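Local coordinates for PTS EIIA type-4 domain-containing protein (PDB 4TKZ) that probably serves as the EIIA component of a sugar phosphotransferase system, a cytoplasmic phosphoryl carrier in sugar uptake, at residues 46-49 with 50-54; 91-94 with 95-98. All blocks are in the same frame, centred on the assembly; numbering follows the deposited sequence.

Interaction 1 of 2, residues 46-49 with 50-54; sequences VALQ and REVID
Glu51 meets Ala47 through backbone and side chain together. Its amide N lies 3.1 Å from Ala47 O in a somewhat bent hydrogen bond, 145° at the hydrogen, and its CG rests 3.4 Å from the same carbonyl oxygen. A water adds a second donor to that oxygen: it gives one hydrogen to Ala47 O at 2.7 Å and the other to Glu51 OE2, bridging the two on the partly exposed flank of the helix. The bend at chi2 (-66°) curls the glutamate carboxylate back beside its own helix, within range of the water. One residue earlier, the bond from Arg50 N to Val46 O is straighter, at 162°, while the arginine chain runs extended and away from the preceding turn. All this belongs to the last turns of helix 41-52, which packs against the parallel sheet of the alpha/beta fold. Near the C-terminal end the i to i+4 pattern slackens: Val52 N makes only a weak bond to Leu48 O and a second to Gln49 O at 3.2 Å, the latter approached from above the carbonyl plane. Val52 also brings CG2 to 3.3 Å from Gln49 O. On the buried side Leu48 CD1 and Val52 CG1 are a loose apolar pair, 4.4 Å apart, and both side chains rest on Ile5 of strand 3-9. Leu48 also touches Ser73 and Leu76 of helix 68-76. In the outer shell, Glu51 OE1 forms a salt bridge with Lys3, tying the carboxylate to the sheet, and Lys83 NZ donates to the carbonyl oxygens of Val52 and Ile53.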
ATOM      1  N   VAL A  46      14.217 -13.456  11.939  1.00 18.95           N
ATOM      2  CA  VAL A  46      15.357 -14.164  11.357  1.00 21.19           C
ATOM      3  C   VAL A  46      15.621 -13.637   9.959  1.00 21.39           C
ATOM      4  O   VAL A  46      16.764 -13.347   9.591  1.00 22.13           O
ATOM      5  CB  VAL A  46      15.101 -15.684  11.296  1.00 17.12           C
ATOM      6  CG1 VAL A  46      16.097 -16.367  10.373  1.00 17.21           C
ATOM      7  CG2 VAL A  46      15.220 -16.286  12.698  1.00 16.45           C
ATOM      8  N   ALA A  47      14.550 -13.502   9.190  1.00 22.34           N
ATOM      9  CA  ALA A  47      14.665 -13.007   7.826  1.00 17.97           C
ATOM     10  C   ALA A  47      15.237 -11.594   7.797  1.00 19.53           C
ATOM     11  O   ALA A  47      16.134 -11.290   6.996  1.00 21.06           O
ATOM     12  CB  ALA A  47      13.320 -13.059   7.123  1.00 21.26           C
ATOM     13  N   LEU A  48      14.717 -10.724   8.659  1.00 19.70           N
ATOM     14  CA  LEU A  48      15.175  -9.333   8.678  1.00 15.97           C
ATOM     15  C   LEU A  48      16.645  -9.228   9.058  1.00 20.32           C
ATOM     16  O   LEU A  48      17.399  -8.523   8.386  1.00 18.51           O
ATOM     17  CB  LEU A  48      14.306  -8.469   9.596  1.00 17.78           C
ATOM     18  CG  LEU A  48      14.532  -6.956   9.546  1.00 21.78           C
ATOM     19  CD1 LEU A  48      14.310  -6.395   8.122  1.00 20.18           C
ATOM     20  CD2 LEU A  48      13.612  -6.249  10.521  1.00 22.57           C
ATOM     21  N   GLN A  49      17.052  -9.928  10.127  1.00 17.12           N
ATOM     22  CA  GLN A  49      18.455  -9.964  10.518  1.00 18.23           C
ATOM     23  C   GLN A  49      19.349 -10.312   9.349  1.00 15.35           C
ATOM     24  O   GLN A  49      20.371  -9.660   9.109  1.00 18.33           O
ATOM     25  CB  GLN A  49      18.682 -11.028  11.596  1.00 21.43           C
ATOM     26  CG  GLN A  49      18.132 -10.727  12.955  1.00 24.50           C
ATOM     27  CD  GLN A  49      18.446 -11.862  13.909  1.00 26.51           C
ATOM     28  OE1 GLN A  49      17.553 -12.443  14.525  1.00 34.00           O
ATOM     29  NE2 GLN A  49      19.722 -12.206  14.005  1.00 26.88           N
ATOM     30  N   ARG A  50      18.966 -11.353   8.621  1.00 18.88           N
ATOM     31  CA  ARG A  50      19.743 -11.791   7.473  1.00 17.06           C
ATOM     32  C   ARG A  50      19.889 -10.684   6.426  1.00 24.16           C
ATOM     33  O   ARG A  50      20.962 -10.508   5.839  1.00 19.77           O
ATOM     34  CB  ARG A  50      19.111 -13.049   6.868  1.00 23.41           C
ATOM     35  CG  ARG A  50      19.882 -13.632   5.696  1.00 29.16           C
ATOM     36  CD  ARG A  50      19.325 -14.989   5.283  1.00 30.72           C
ATOM     37  NE  ARG A  50      19.805 -15.378   3.957  1.00 38.54           N
ATOM     38  CZ  ARG A  50      19.512 -16.528   3.357  1.00 47.09           C
ATOM     39  NH1 ARG A  50      18.730 -17.415   3.959  1.00 42.94           N
ATOM     40  NH2 ARG A  50      19.999 -16.791   2.151  1.00 50.53           N
ATOM     41  N   GLU A  51      18.819  -9.921   6.203  1.00 22.90           N
ATOM     42  CA  GLU A  51      18.861  -8.883   5.172  1.00 19.64           C
ATOM     43  C   GLU A  51      19.714  -7.679   5.573  1.00 19.63           C
ATOM     44  O   GLU A  51      20.182  -6.948   4.710  1.00 24.97           O
ATOM     45  CB  GLU A  51      17.448  -8.438   4.768  1.00 19.52           C
ATOM     46  CG  GLU A  51      16.598  -9.544   4.153  1.00 20.06           C
ATOM     47  CD  GLU A  51      17.126 -10.024   2.805  1.00 23.02           C
ATOM     48  OE1 GLU A  51      17.865  -9.270   2.130  1.00 18.90           O
ATOM     49  OE2 GLU A  51      16.811 -11.172   2.423  1.00 24.14           O
ATOM     50  N   VAL A  52      19.931  -7.473   6.871  1.00 17.94           N
ATOM     51  CA  VAL A  52      20.657  -6.281   7.320  1.00 18.59           C
ATOM     52  C   VAL A  52      22.135  -6.491   7.680  1.00 17.36           C
ATOM     53  O   VAL A  52      22.833  -5.518   7.954  1.00 18.28           O
ATOM     54  CB  VAL A  52      19.952  -5.565   8.512  1.00 19.32           C
ATOM     55  CG1 VAL A  52      18.523  -5.232   8.168  1.00 21.51           C
ATOM     56  CG2 VAL A  52      20.007  -6.425   9.774  1.00 16.81           C
ATOM     57  N   ILE A  53      22.603  -7.741   7.672  1.00 21.43           N
ATOM     58  CA  ILE A  53      23.976  -8.074   8.090  1.00 18.64           C
ATOM     59  C   ILE A  53      25.013  -7.085   7.565  1.00 21.69           C
ATOM     60  O   ILE A  53      25.800  -6.523   8.324  1.00 20.74           O
ATOM     61  CB  ILE A  53      24.402  -9.472   7.581  1.00 21.10           C
ATOM     62  CG1 ILE A  53      23.461 -10.558   8.103  1.00 22.38           C
ATOM     63  CG2 ILE A  53      25.864  -9.769   7.967  1.00 17.83           C
ATOM     64  CD1 ILE A  53      23.693 -11.927   7.480  1.00 22.92           C
ATOM     65  N   ASP A  54      24.984  -6.859   6.258  1.00 16.25           N
ATOM     66  CA  ASP A  54      26.055  -6.132   5.595  1.00 20.89           C
ATOM     67  C   ASP A  54      25.645  -4.747   5.103  1.00 27.19           C
ATOM     68  O   ASP A  54      26.255  -4.203   4.177  1.00 23.54           O
ATOM     69  CB  ASP A  54      26.581  -6.966   4.426  1.00 17.48           C
ATOM     70  CG  ASP A  54      27.164  -8.284   4.879  1.00 15.66           C
ATOM     71  OD1 ASP A  54      28.222  -8.253   5.532  1.00 23.13           O
ATOM     72  OD2 ASP A  54      26.562  -9.346   4.601  1.00 20.59           O
TER
HETATM   73  O   HOH W   1      16.212 -12.986   4.839  1.00 28.17           O

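Interaction 2 of 2, residues 91-94 with 95-98; sequences LNLS and MLME
The flat carboxamide of Asn92 meets Met95 through OD1, which accepts from Met95 N at 2.9 Å. The N-H points at the oxygen with an angle of 154°, and the C=O...N angle of 168° puts the donor almost straight beyond the carbonyl. A chi1 of 57° sets Asn92 CG between its own backbone N and carbonyl carbon, turning OD1 back over the first turn, where it also lies 3.5 Å from Met95 CB. The other end of the amide, ND2, donates to Ser120 O and to Gly90 O of the second subunit, so hydrogen bonds at both ends fix its rotation. The helix start lies at the dimer interface, with Leu93 and Ser94 packed on Asp63 and Leu64 of the second subunit. Asn92 is thus the N-cap of helix 93-102, which follows strand 84-89 at the edge of the parallel sheet. Its main-chain oxygen opens the helical series by accepting from Leu96 N, in the carbonyl plane. The next bond, Met97 N to Leu93 O, is shorter, at 2.8 Å, and close to straight. Around these helix-start bonds the contacts are apolar. Met95 runs extended as far as SD, which carries the sulfur to 3.6 Å from Leu91 CA and 4.1 Å from Leu91 CD1; the bend beyond it turns only CE. Leu93 and Met97 lie side by side and point the same way, their CG atoms 3.9 Å apart, against Ile23 and Leu20 of helix 12-24. Leu96 rests on Ile4 and Ile6 of strand 3-9.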
ATOM      1  N   LEU A  91       2.722   1.740   4.470  1.00 19.68           N
ATOM      2  CA  LEU A  91       3.310   1.563   3.142  1.00 13.90           C
ATOM      3  C   LEU A  91       2.290   1.686   2.018  1.00 14.20           C
ATOM      4  O   LEU A  91       1.303   0.948   1.989  1.00 16.20           O
ATOM      5  CB  LEU A  91       4.000   0.196   3.045  1.00 18.07           C
ATOM      6  CG  LEU A  91       4.425  -0.263   1.647  1.00 20.80           C
ATOM      7  CD1 LEU A  91       5.446   0.701   1.047  1.00 19.49           C
ATOM      8  CD2 LEU A  91       4.995  -1.669   1.704  1.00 18.39           C
ATOM      9  N   ASN A  92       2.523   2.645   1.127  1.00 15.78           N
ATOM     10  CA  ASN A  92       1.762   2.759  -0.135  1.00 12.63           C
ATOM     11  C   ASN A  92       2.728   2.848  -1.310  1.00 15.47           C
ATOM     12  O   ASN A  92       3.936   2.870  -1.104  1.00 16.39           O
ATOM     13  CB  ASN A  92       0.720   3.893  -0.110  1.00 14.28           C
ATOM     14  CG  ASN A  92       1.315   5.256   0.193  1.00 19.10           C
ATOM     15  OD1 ASN A  92       2.493   5.502  -0.047  1.00 18.38           O
ATOM     16  ND2 ASN A  92       0.474   6.169   0.697  1.00 17.66           N
ATOM     17  N   LEU A  93       2.244   2.878  -2.553  1.00 13.11           N
ATOM     18  CA  LEU A  93       3.199   2.876  -3.655  1.00 12.89           C
ATOM     19  C   LEU A  93       3.984   4.187  -3.698  1.00 14.44           C
ATOM     20  O   LEU A  93       5.134   4.210  -4.132  1.00 18.89           O
ATOM     21  CB  LEU A  93       2.532   2.546  -5.005  1.00 15.82           C
ATOM     22  CG  LEU A  93       3.424   2.345  -6.241  1.00 16.99           C
ATOM     23  CD1 LEU A  93       4.495   1.307  -6.020  1.00 18.69           C
ATOM     24  CD2 LEU A  93       2.581   1.957  -7.471  1.00 17.25           C
ATOM     25  N   SER A  94       3.374   5.273  -3.230  1.00 17.27           N
ATOM     26  CA  SER A  94       4.056   6.564  -3.154  1.00 16.98           C
ATOM     27  C   SER A  94       5.295   6.475  -2.263  1.00 15.18           C
ATOM     28  O   SER A  94       6.359   7.001  -2.611  1.00 19.76           O
ATOM     29  CB  SER A  94       3.120   7.632  -2.580  1.00 19.98           C
ATOM     30  OG  SER A  94       2.115   7.998  -3.508  1.00 22.82           O
ATOM     31  N   MET A  95       5.132   5.828  -1.118  1.00 19.46           N
ATOM     32  CA  MET A  95       6.228   5.644  -0.162  1.00 14.61           C
ATOM     33  C   MET A  95       7.373   4.901  -0.845  1.00 17.81           C
ATOM     34  O   MET A  95       8.537   5.313  -0.773  1.00 17.20           O
ATOM     35  CB  MET A  95       5.728   4.867   1.060  1.00 19.47           C
ATOM     36  CG  MET A  95       6.725   4.784   2.185  1.00 21.78           C
ATOM     37  SD  MET A  95       6.047   3.894   3.586  1.00 17.93           S
ATOM     38  CE  MET A  95       4.961   5.136   4.284  1.00 16.08           C
ATOM     39  N   LEU A  96       7.032   3.822  -1.545  1.00 17.08           N
ATOM     40  CA  LEU A  96       8.035   2.989  -2.208  1.00 17.56           C
ATOM     41  C   LEU A  96       8.723   3.705  -3.361  1.00 17.48           C
ATOM     42  O   LEU A  96       9.949   3.668  -3.492  1.00 19.23           O
ATOM     43  CB  LEU A  96       7.401   1.688  -2.717  1.00 16.22           C
ATOM     44  CG  LEU A  96       8.351   0.699  -3.390  1.00 16.26           C
ATOM     45  CD1 LEU A  96       9.589   0.393  -2.518  1.00 20.35           C
ATOM     46  CD2 LEU A  96       7.589  -0.582  -3.708  1.00 17.58           C
ATOM     47  N   MET A  97       7.936   4.353  -4.211  1.00 20.17           N
ATOM     48  CA  MET A  97       8.523   5.030  -5.358  1.00 17.46           C
ATOM     49  C   MET A  97       9.459   6.153  -4.905  1.00 18.51           C
ATOM     50  O   MET A  97      10.541   6.333  -5.464  1.00 18.38           O
ATOM     51  CB  MET A  97       7.432   5.557  -6.295  1.00 18.15           C
ATOM     52  CG  MET A  97       6.606   4.469  -7.004  1.00 23.49           C
ATOM     53  SD  MET A  97       7.574   3.218  -7.887  1.00 22.99           S
ATOM     54  CE  MET A  97       8.493   4.269  -9.018  1.00 22.53           C
ATOM     55  N   GLU A  98       9.062   6.887  -3.874  1.00 19.05           N
ATOM     56  CA  GLU A  98       9.895   7.988  -3.389  1.00 22.50           C
ATOM     57  C   GLU A  98      11.230   7.488  -2.856  1.00 19.81           C
ATOM     58  O   GLU A  98      12.283   8.067  -3.140  1.00 20.93           O
ATOM     59  CB  GLU A  98       9.182   8.782  -2.292  1.00 21.01           C
ATOM     60  CG  GLU A  98       9.864  10.130  -2.006  1.00 17.33           C
ATOM     61  CD  GLU A  98       9.774  11.078  -3.202  1.00 24.79           C
ATOM     62  OE1 GLU A  98       8.702  11.670  -3.398  1.00 27.84           O
ATOM     63  OE2 GLU A  98      10.769  11.226  -3.945  1.00 24.29           O
TER

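How the interactions relate
Interaction 1 comes first along the chain, on the last turns of helix 41-52; interaction 2 follows on the opening turn of helix 93-102, with strand 57-62, helix 68-76 and strand 84-89 between them. Their centres are 22 Å apart, their nearest atoms about 12 Å, and they lie on opposite sides of the chain's centre without touching. Both reach strand 3-9, but through neighbouring residues whose side chains point to opposite sides, so the two helices lie against opposite faces of the parallel sheet. Interaction 1 is partly buried and touches no other chain. Interaction 2 is buried and reaches the second subunit; of the two, only the start of helix 93-102 takes part in the dimer.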